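Local coordinates for Lmo0181 protein (PDB 5F7V) that binds the cyclic glucan cycloalternan as the substrate-binding lipoprotein of an ABC transporter, probably to hand it on for uptake, at residues A[175-180]-A[213-218]; A[310-315]-A[327-332]. All blocks are in the same frame, centred on the assembly; numbering follows the deposited sequence.

Interaction 1: A[175-180]-A[213-218]; sequences QPVTMN and THLTNE. With GLC (alpha-D-glucopyranose), chain B.
L215 carries this contact from helix 206-220. It reaches across to the loop that enters helix 179-187. Its CG stands anti to the carbonyl carbon (chi1 -61°), and its two methyls meet different parts of the loop. CD2 presses on the extended side chain of Q175, which crosses it at about a right angle. L215 CD2 is 3.6 Å from Q175 CD and 4.0 Å from Q175 CG. L215 CD1 lies 4.1 Å from P176 O, a buried carbonyl oxygen with no hydrogen-bond partner in the model. V177 runs alongside L215 in the opposite direction. V177 CG2 comes to 3.9 Å from L215 CB. V185 touches both Q175 and L215 and closes the packing from helix 179-187.

The contact loosens around this cluster. V177 CG1 meets T216 only at a methyl tip, 4.0 Å from T216 CG2. H214 and E218 make no close contact with the loop. After V177 the chain turns away from helix 206-220. T178 is the N-cap of helix 179-187, and its OG1 accepts from E181 N. N180 faces the sugar instead. Its ND2 donates to O5 of GLC at 3.0 Å, with an N-H...O angle of 159°. N180 ND2 is also hydrogen-bonded to E77 and N180 OD1 to W361, so the amide is held at both ends. P176 touches another glucose of the glycan.

No hydrogen bond joins the two segments. The loop meets helix 206-220 through van der Waals packing, while P176 and N180 border the glycan, N180 through a directed hydrogen bond from the start of helix 179-187.

Interaction 2: A[310-315]-A[327-332]; sequences AAKIRI and KEILQP
Two neighbouring helices, 308-316 and 327-335, pack side by side here, with the short strand 321-322 in the connection between them. They run in nearly the same direction. The axes of the two short segments diverge by 24° and come within 9.1 Å of each other.

I315 is the central side chain. It points at the other helix and sets its branches around the backbone carbonyl of I329. I315 CG1 is 3.4 Å from I329 O, a van der Waals contact of carbon on oxygen. CG1 stands anti to the carbonyl carbon (chi1 -69°). The chain then bends at chi2 (-73°), which carries CD1 across toward L330. I315 CD1 is 3.9 Å from L330 CD2. The other branch, I315 CG2, meets the ring of P332 at 3.8 Å from its CB. P332 has no N-H to give to the turn before it, and helix 327-335 is kinked at this point.

I329 answers from the second helix with the same bent shape. Its CG2 sits 3.9 Å from A311 CB and 4.1 Å from I315 CG1. Its CD1 reaches the same helix at the aliphatic part of K312. I329 CD1 is 3.7 Å from K312 CG and 3.9 Å from K312 CE. The extended lysine chain crosses the I329 side chain at about a right angle. K312 and P332 form the exposed margin. P322 of strand 321-322 touches A311 and I315. R314 makes no contact with 327-332; it forms a salt bridge to E125 and a cation-pi contact with W319.

The helices share no hydrogen bond. Their fit rests on van der Waals contact of I315, I329 and L330 with A311, P332 and the methylenes of K312.

The two contacts lie on opposite sides of the chain's centre, 34 Å apart between centres and about 17 Å between nearest atoms. They share no helix or strand and do not touch. Both are partly buried and apolar, without hydrogen bonds across. Interaction 1 joins a loop to a helix distant in sequence, and residues near both ends of 175-180, P176 and N180, border the bound glycan. Interaction 2 joins two helices that are close in sequence, packed against strand 321-322, with no part in the sugar pocket. Its aliphatic core grades into a lysine and a proline at the surface. In interaction 1 the apolar cluster instead lies beside the glycan site.

Interaction 1: A[175-180]-A[213-218]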
loop_
_atom_site.group_PDB
_atom_site.type_symbol
_atom_site.label_atom_id
_atom_site.label_comp_id
_atom_site.label_asym_id
_atom_site.label_seq_id
_atom_site.Cartn_x
_atom_site.Cartn_y
_atom_site.Cartn_z
ATOM N N GLN A 175 -9.342 -3.595 10.664
ATOM C CA GLN A 175 -8.358 -2.594 10.234
ATOM C C GLN A 175 -7.012 -3.031 10.801
ATOM O O GLN A 175 -6.917 -3.485 11.957
ATOM C CB GLN A 175 -8.734 -1.240 10.804
ATOM C CG GLN A 175 -7.784 -0.122 10.421
ATOM C CD GLN A 175 -8.355 1.272 10.527
ATOM O OE1 GLN A 175 -7.784 2.224 9.977
ATOM N NE2 GLN A 175 -9.436 1.395 11.249
ATOM N N PRO A 176 -5.944 -2.920 10.010
ATOM C CA PRO A 176 -4.633 -3.316 10.553
ATOM C C PRO A 176 -4.203 -2.412 11.713
ATOM O O PRO A 176 -4.456 -1.223 11.743
ATOM C CB PRO A 176 -3.705 -3.160 9.350
ATOM C CG PRO A 176 -4.612 -3.290 8.155
ATOM C CD PRO A 176 -5.858 -2.606 8.565
ATOM N N VAL A 177 -3.549 -3.013 12.690
ATOM C CA VAL A 177 -2.921 -2.286 13.790
ATOM C C VAL A 177 -1.413 -2.468 13.630
ATOM O O VAL A 177 -0.805 -3.293 14.291
ATOM C CB VAL A 177 -3.445 -2.689 15.179
ATOM C CG1 VAL A 177 -2.942 -1.694 16.208
ATOM C CG2 VAL A 177 -4.967 -2.681 15.142
ATOM N N THR A 178 -0.861 -1.691 12.709
ATOM C CA THR A 178 0.505 -1.813 12.240
ATOM C C THR A 178 1.101 -0.417 12.102
ATOM O O THR A 178 0.368 0.567 12.082
ATOM C CB THR A 178 0.565 -2.495 10.855
ATOM O OG1 THR A 178 -0.139 -1.627 9.943
ATOM C CG2 THR A 178 0.004 -3.896 10.887
ATOM N N MET A 179 2.426 -0.339 11.998
ATOM C CA MET A 179 3.071 0.941 11.730
ATOM C C MET A 179 2.537 1.566 10.456
ATOM O O MET A 179 2.318 2.778 10.407
ATOM C CB MET A 179 4.601 0.758 11.684
ATOM C CG MET A 179 5.310 2.046 11.315
ATOM S SD MET A 179 5.164 3.343 12.584
ATOM C CE MET A 179 6.787 3.209 13.291
ATOM N N ASN A 180 2.348 0.768 9.405
ATOM C CA ASN A 180 1.895 1.351 8.131
ATOM C C ASN A 180 0.512 1.935 8.258
ATOM O O ASN A 180 0.245 3.020 7.732
ATOM C CB ASN A 180 1.903 0.321 7.005
ATOM C CG ASN A 180 2.846 0.672 5.886
ATOM O OD1 ASN A 180 3.960 1.174 6.115
ATOM N ND2 ASN A 180 2.405 0.418 4.663
ATOM N N THR A 213 -5.432 3.647 20.721
ATOM C CA THR A 213 -6.487 3.096 21.556
ATOM C C THR A 213 -7.784 2.934 20.784
ATOM O O THR A 213 -8.509 1.919 20.979
ATOM C CB THR A 213 -6.669 3.950 22.818
ATOM O OG1 THR A 213 -5.408 4.025 23.491
ATOM C CG2 THR A 213 -7.750 3.369 23.759
ATOM N N HIS A 214 -8.091 3.845 19.875
ATOM C CA HIS A 214 -9.255 3.715 19.017
ATOM C C HIS A 214 -9.179 2.394 18.240
ATOM O O HIS A 214 -10.181 1.683 18.130
ATOM C CB HIS A 214 -9.342 4.975 18.147
ATOM C CG HIS A 214 -9.896 4.748 16.778
ATOM N ND1 HIS A 214 -11.235 4.543 16.458
ATOM C CD2 HIS A 214 -9.217 4.770 15.610
ATOM C CE1 HIS A 214 -11.325 4.412 15.149
ATOM N NE2 HIS A 214 -10.132 4.554 14.625
ATOM N N LEU A 215 -8.018 2.071 17.672
ATOM C CA LEU A 215 -7.830 0.791 16.956
ATOM C C LEU A 215 -7.852 -0.416 17.895
ATOM O O LEU A 215 -8.557 -1.403 17.644
ATOM C CB LEU A 215 -6.532 0.763 16.163
ATOM C CG LEU A 215 -6.434 1.842 15.070
ATOM C CD1 LEU A 215 -5.040 1.796 14.479
ATOM C CD2 LEU A 215 -7.507 1.697 14.013
ATOM N N THR A 216 -7.090 -0.373 18.990
ATOM C CA THR A 216 -6.951 -1.598 19.789
ATOM C C THR A 216 -8.206 -1.905 20.577
ATOM O O THR A 216 -8.518 -3.097 20.753
ATOM C CB THR A 216 -5.715 -1.543 20.684
ATOM O OG1 THR A 216 -5.827 -0.462 21.598
ATOM C CG2 THR A 216 -4.428 -1.381 19.887
ATOM N N ASN A 217 -8.946 -0.880 21.005
ATOM C CA ASN A 217 -10.173 -1.166 21.742
ATOM C C ASN A 217 -11.192 -1.881 20.885
ATOM O O ASN A 217 -12.007 -2.643 21.445
ATOM C CB ASN A 217 -10.804 0.128 22.242
ATOM C CG ASN A 217 -10.264 0.626 23.555
ATOM O OD1 ASN A 217 -9.495 -0.044 24.206
ATOM N ND2 ASN A 217 -10.744 1.781 23.964
ATOM N N GLU A 218 -11.188 -1.679 19.570
ATOM C CA GLU A 218 -12.111 -2.439 18.718
ATOM C C GLU A 218 -11.874 -3.922 18.807
ATOM O O GLU A 218 -12.798 -4.740 18.708
ATOM C CB GLU A 218 -11.948 -1.997 17.275
ATOM C CG GLU A 218 -12.483 -0.598 17.093
ATOM C CD GLU A 218 -12.597 -0.150 15.666
ATOM O OE1 GLU A 218 -11.742 -0.570 14.860
ATOM O OE2 GLU A 218 -13.524 0.675 15.433
HETATM C C1 GLC B . 0.598 -2.566 3.679
HETATM C C2 GLC B . -0.131 -3.859 4.018
HETATM C C3 GLC B . -1.596 -3.729 3.600
HETATM C C4 GLC B . -2.208 -2.518 4.280
HETATM C C5 GLC B . -1.348 -1.260 4.088
HETATM C C6 GLC B . -1.772 -0.075 4.959
HETATM O O2 GLC B . 0.493 -4.986 3.379
HETATM O O3 GLC B . -2.247 -4.936 4.021
HETATM O O4 GLC B . -3.500 -2.229 3.720
HETATM O O5 GLC B . 0.032 -1.468 4.388
HETATM O O6 GLC B . -1.696 -0.463 6.327
#

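Interaction 2: A[310-315]-A[327-332]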
loop_
_atom_site.group_PDB
_atom_site.type_symbol
_atom_site.label_atom_id
_atom_site.label_comp_id
_atom_site.label_asym_id
_atom_site.label_seq_id
_atom_site.Cartn_x
_atom_site.Cartn_y
_atom_site.Cartn_z
ATOM N N ALA A 310 0.121 -0.859 -21.652
ATOM C CA ALA A 310 0.257 -1.327 -20.277
ATOM C C ALA A 310 -0.777 -0.668 -19.370
ATOM O O ALA A 310 -1.382 -1.334 -18.552
ATOM C CB ALA A 310 1.649 -1.099 -19.756
ATOM N N ALA A 311 -1.009 0.631 -19.554
ATOM C CA ALA A 311 -1.950 1.378 -18.715
ATOM C C ALA A 311 -3.353 0.849 -18.961
ATOM O O ALA A 311 -4.091 0.686 -18.014
ATOM C CB ALA A 311 -1.867 2.877 -18.957
ATOM N N LYS A 312 -3.686 0.563 -20.215
ATOM C CA LYS A 312 -5.024 0.035 -20.507
ATOM C C LYS A 312 -5.234 -1.349 -19.906
ATOM O O LYS A 312 -6.346 -1.633 -19.434
ATOM C CB LYS A 312 -5.229 -0.044 -22.009
ATOM C CG LYS A 312 -5.387 1.331 -22.616
ATOM C CD LYS A 312 -5.194 1.283 -24.116
ATOM C CE LYS A 312 -5.659 2.566 -24.777
ATOM N NZ LYS A 312 -5.278 2.585 -26.212
ATOM N N ILE A 313 -4.208 -2.198 -19.912
ATOM C CA ILE A 313 -4.283 -3.502 -19.265
ATOM C C ILE A 313 -4.506 -3.348 -17.763
ATOM O O ILE A 313 -5.328 -4.047 -17.187
ATOM C CB ILE A 313 -3.028 -4.337 -19.554
ATOM C CG1 ILE A 313 -2.935 -4.746 -21.033
ATOM C CG2 ILE A 313 -2.959 -5.578 -18.675
ATOM C CD1 ILE A 313 -1.527 -5.163 -21.417
ATOM N N ARG A 314 -3.748 -2.435 -17.170
ATOM C CA ARG A 314 -3.833 -2.195 -15.749
ATOM C C ARG A 314 -5.251 -1.781 -15.362
ATOM O O ARG A 314 -5.789 -2.274 -14.387
ATOM C CB ARG A 314 -2.808 -1.122 -15.388
ATOM C CG ARG A 314 -2.772 -0.912 -13.902
ATOM C CD ARG A 314 -1.601 -0.082 -13.462
ATOM N NE ARG A 314 -0.312 -0.731 -13.613
ATOM C CZ ARG A 314 0.247 -1.542 -12.724
ATOM N NH1 ARG A 314 1.460 -1.984 -12.991
ATOM N NH2 ARG A 314 -0.362 -1.864 -11.589
ATOM N N ILE A 315 -5.782 -0.800 -16.080
ATOM C CA ILE A 315 -7.129 -0.314 -15.873
ATOM C C ILE A 315 -8.152 -1.433 -16.024
ATOM O O ILE A 315 -9.035 -1.610 -15.172
ATOM C CB ILE A 315 -7.417 0.894 -16.794
ATOM C CG1 ILE A 315 -6.621 2.148 -16.417
ATOM C CG2 ILE A 315 -8.921 1.171 -16.882
ATOM C CD1 ILE A 315 -7.064 2.881 -15.164
ATOM N N LYS A 327 -7.483 11.308 -18.861
ATOM C CA LYS A 327 -8.870 11.018 -18.481
ATOM C C LYS A 327 -9.474 9.869 -19.262
ATOM O O LYS A 327 -10.265 9.122 -18.684
ATOM C CB LYS A 327 -9.748 12.275 -18.597
ATOM C CG LYS A 327 -9.585 13.160 -17.369
ATOM C CD LYS A 327 -10.430 14.434 -17.487
ATOM C CE LYS A 327 -9.749 15.641 -16.827
ATOM N NZ LYS A 327 -10.231 16.930 -17.407
ATOM N N GLU A 328 -9.111 9.697 -20.529
ATOM C CA GLU A 328 -9.654 8.612 -21.352
ATOM C C GLU A 328 -9.082 7.289 -20.877
ATOM O O GLU A 328 -9.809 6.309 -20.885
ATOM C CB GLU A 328 -9.447 8.787 -22.855
ATOM C CG GLU A 328 -10.050 10.081 -23.383
ATOM C CD GLU A 328 -9.095 11.245 -23.193
ATOM O OE1 GLU A 328 -7.993 11.200 -23.789
ATOM O OE2 GLU A 328 -9.431 12.182 -22.434
ATOM N N ILE A 329 -7.814 7.248 -20.469
ATOM C CA ILE A 329 -7.257 6.037 -19.890
ATOM C C ILE A 329 -7.949 5.660 -18.574
ATOM O O ILE A 329 -8.208 4.481 -18.344
ATOM C CB ILE A 329 -5.732 6.195 -19.675
ATOM C CG1 ILE A 329 -5.019 6.261 -21.032
ATOM C CG2 ILE A 329 -5.128 5.085 -18.806
ATOM C CD1 ILE A 329 -4.882 4.940 -21.761
ATOM N N LEU A 330 -8.270 6.636 -17.736
ATOM C CA LEU A 330 -8.907 6.364 -16.444
ATOM C C LEU A 330 -10.406 6.100 -16.476
ATOM O O LEU A 330 -10.953 5.498 -15.560
ATOM C CB LEU A 330 -8.696 7.523 -15.466
ATOM C CG LEU A 330 -7.328 7.709 -14.809
ATOM C CD1 LEU A 330 -7.222 9.011 -14.027
ATOM C CD2 LEU A 330 -7.090 6.549 -13.855
ATOM N N GLN A 331 -11.082 6.564 -17.520
ATOM C CA GLN A 331 -12.539 6.443 -17.543
ATOM C C GLN A 331 -13.069 5.028 -17.331
ATOM O O GLN A 331 -14.019 4.902 -16.554
ATOM C CB GLN A 331 -13.107 7.029 -18.835
ATOM C CG GLN A 331 -14.622 7.249 -18.809
ATOM C CD GLN A 331 -15.067 8.144 -17.659
ATOM O OE1 GLN A 331 -14.495 9.201 -17.425
ATOM N NE2 GLN A 331 -16.082 7.727 -16.922
ATOM N N PRO A 332 -12.509 3.981 -17.969
ATOM C CA PRO A 332 -13.058 2.643 -17.715
ATOM C C PRO A 332 -12.964 2.252 -16.239
ATOM O O PRO A 332 -13.816 1.499 -15.760
ATOM C CB PRO A 332 -12.234 1.735 -18.647
ATOM C CG PRO A 332 -11.772 2.632 -19.744
ATOM C CD PRO A 332 -11.503 3.947 -19.056
#